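Local coordinates for protein hyaluronidase (Thermobaculum terrenum, PDB 5DIY) that probably removes N-acetylglucosamine from glycosylated substrates as a hexosaminidase of glycosyl hydrolase family 84, at residues Lys16-Glu19 with His20-Leu24. Residues are numbered along the deposited sequence; the frame is centred on the assembly and turned at random.
Sequences KPWE and HQERL
One face of the Arg23 guanidinium lies under the carbonyl of Trp18: Trp18 O stands 3.2 Å above the plane, over its centre, too steeply for a hydrogen bond with Arg23 NE or NH2. Arg23 CG meets the Trp18 indole at its edge, near the ring plane, CG lying 4.1 Å from Trp18 CE3, and the two flat groups are inclined by 49°. Beside them, Pro17 CB approaches Arg23 NH2 obliquely at 3.7 Å. The guanidinium reaches this place because the arginine chain is extended from CG to NE; its salt bridge to Glu11 runs from NE. With Arg23 cut back to an alanine, Glu11 would probably lose this charged mate and the Trp18 carbonyl the flat group lying against it.

Glu19 is the N-cap of helix 20-32. Its backbone N donates to Glu22 OE1 at 2.8 Å, nearly straight (164° at the hydrogen). The donor comes to the anti side of the carboxylate, 31° out of its plane. One water joins that oxygen to Lys16 NZ, which also salt-bridges Glu19 OE2 at 2.7 Å. Arg23 N returns to Glu19 O at 3.0 Å, starting the helical bonding.

Residues 16-19 end the loop leading from strand 6-11 into helix 20-32, the first beta-to-alpha connection of the TIM barrel: Trp18 packs on Pro262 of helix 262-277, His20 on Leu63 and Leu67 of helix 58-73, and Arg23 on Tyr38 and Tyr40 of strand 37-40.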
loop_
_atom_site.group_PDB
_atom_site.type_symbol
_atom_site.label_atom_id
_atom_site.label_comp_id
_atom_site.label_asym_id
_atom_site.label_seq_id
_atom_site.Cartn_x
_atom_site.Cartn_y
_atom_site.Cartn_z
ATOM N N LYS C 16 -11.487 3.529 5.758
ATOM C CA LYS C 16 -11.940 4.829 6.258
ATOM C C LYS C 16 -11.444 5.966 5.369
ATOM O O LYS C 16 -10.235 6.159 5.255
ATOM C CB LYS C 16 -11.431 5.036 7.694
ATOM C CG LYS C 16 -11.969 6.272 8.399
ATOM C CD LYS C 16 -11.191 6.544 9.675
ATOM C CE LYS C 16 -11.726 7.762 10.399
ATOM N NZ LYS C 16 -11.573 9.004 9.597
ATOM N N PRO C 17 -12.368 6.721 4.726
ATOM C CA PRO C 17 -11.914 7.857 3.920
ATOM C C PRO C 17 -11.159 8.907 4.736
ATOM O O PRO C 17 -11.371 9.033 5.945
ATOM C CB PRO C 17 -13.223 8.442 3.369
ATOM C CG PRO C 17 -14.181 7.305 3.373
ATOM C CD PRO C 17 -13.823 6.507 4.588
ATOM N N TRP C 18 -10.266 9.637 4.083
ATOM C CA TRP C 18 -9.577 10.739 4.731
ATOM C C TRP C 18 -10.572 11.793 5.227
ATOM O O TRP C 18 -11.586 12.057 4.572
ATOM C CB TRP C 18 -8.589 11.398 3.777
ATOM C CG TRP C 18 -7.352 10.606 3.494
ATOM C CD1 TRP C 18 -6.911 9.472 4.137
ATOM C CD2 TRP C 18 -6.363 10.915 2.514
ATOM N NE1 TRP C 18 -5.722 9.056 3.600
ATOM C CE2 TRP C 18 -5.359 9.921 2.603
ATOM C CE3 TRP C 18 -6.234 11.922 1.554
ATOM C CZ2 TRP C 18 -4.235 9.922 1.781
ATOM C CZ3 TRP C 18 -5.117 11.916 0.729
ATOM C CH2 TRP C 18 -4.134 10.918 0.847
ATOM N N GLU C 19 -10.264 12.384 6.383
ATOM C CA GLU C 19 -11.042 13.492 6.941
ATOM C C GLU C 19 -10.878 14.724 6.064
ATOM O O GLU C 19 -9.861 14.880 5.370
ATOM C CB GLU C 19 -10.561 13.858 8.354
ATOM C CG GLU C 19 -10.702 12.774 9.410
ATOM C CD GLU C 19 -12.134 12.485 9.817
ATOM O OE1 GLU C 19 -13.055 13.258 9.467
ATOM O OE2 GLU C 19 -12.341 11.465 10.503
ATOM N N HIS C 20 -11.869 15.608 6.121
ATOM C CA HIS C 20 -11.851 16.851 5.354
ATOM C C HIS C 20 -10.579 17.665 5.606
ATOM O O HIS C 20 -9.978 18.207 4.664
ATOM C CB HIS C 20 -13.103 17.694 5.664
ATOM C CG HIS C 20 -13.161 18.984 4.906
ATOM N ND1 HIS C 20 -13.326 19.036 3.538
ATOM C CD2 HIS C 20 -13.062 20.268 5.322
ATOM C CE1 HIS C 20 -13.323 20.297 3.145
ATOM N NE2 HIS C 20 -13.167 21.064 4.208
ATOM N N GLN C 21 -10.170 17.737 6.871
ATOM C CA GLN C 21 -8.970 18.482 7.257
ATOM C C GLN C 21 -7.669 17.837 6.751
ATOM O O GLN C 21 -6.716 18.535 6.404
ATOM C CB GLN C 21 -8.912 18.640 8.786
ATOM C CG GLN C 21 -7.860 19.624 9.274
ATOM C CD GLN C 21 -8.042 21.005 8.666
ATOM O OE1 GLN C 21 -9.159 21.542 8.639
ATOM N NE2 GLN C 21 -6.950 21.577 8.149
ATOM N N GLU C 22 -7.644 16.508 6.730
ATOM C CA GLU C 22 -6.491 15.745 6.222
ATOM C C GLU C 22 -6.299 15.971 4.721
ATOM O O GLU C 22 -5.174 16.130 4.251
ATOM C CB GLU C 22 -6.669 14.257 6.529
ATOM C CG GLU C 22 -6.629 13.954 8.019
ATOM C CD GLU C 22 -7.088 12.554 8.394
ATOM O OE1 GLU C 22 -7.867 11.926 7.656
ATOM O OE2 GLU C 22 -6.666 12.073 9.461
ATOM N N ARG C 23 -7.404 16.015 3.979
ATOM C CA ARG C 23 -7.369 16.353 2.549
ATOM C C ARG C 23 -6.809 17.746 2.308
ATOM O O ARG C 23 -5.935 17.919 1.460
ATOM C CB ARG C 23 -8.759 16.235 1.931
ATOM C CG ARG C 23 -9.213 14.798 1.797
ATOM C CD ARG C 23 -10.704 14.714 1.564
ATOM N NE ARG C 23 -11.146 13.333 1.450
ATOM C CZ ARG C 23 -12.400 12.911 1.604
ATOM N NH1 ARG C 23 -13.389 13.758 1.896
ATOM N NH2 ARG C 23 -12.676 11.618 1.469
ATOM N N LEU C 24 -7.291 18.725 3.071
ATOM C CA LEU C 24 -6.813 20.108 2.953
ATOM C C LEU C 24 -5.320 20.201 3.263
ATOM O O LEU C 24 -4.576 20.869 2.550
ATOM C CB LEU C 24 -7.598 21.043 3.884
ATOM C CG LEU C 24 -9.079 21.253 3.552
ATOM C CD1 LEU C 24 -9.813 21.815 4.760
ATOM C CD2 LEU C 24 -9.252 22.153 2.339
HETATM O O HOH W 1 -8.763 9.465 8.824
#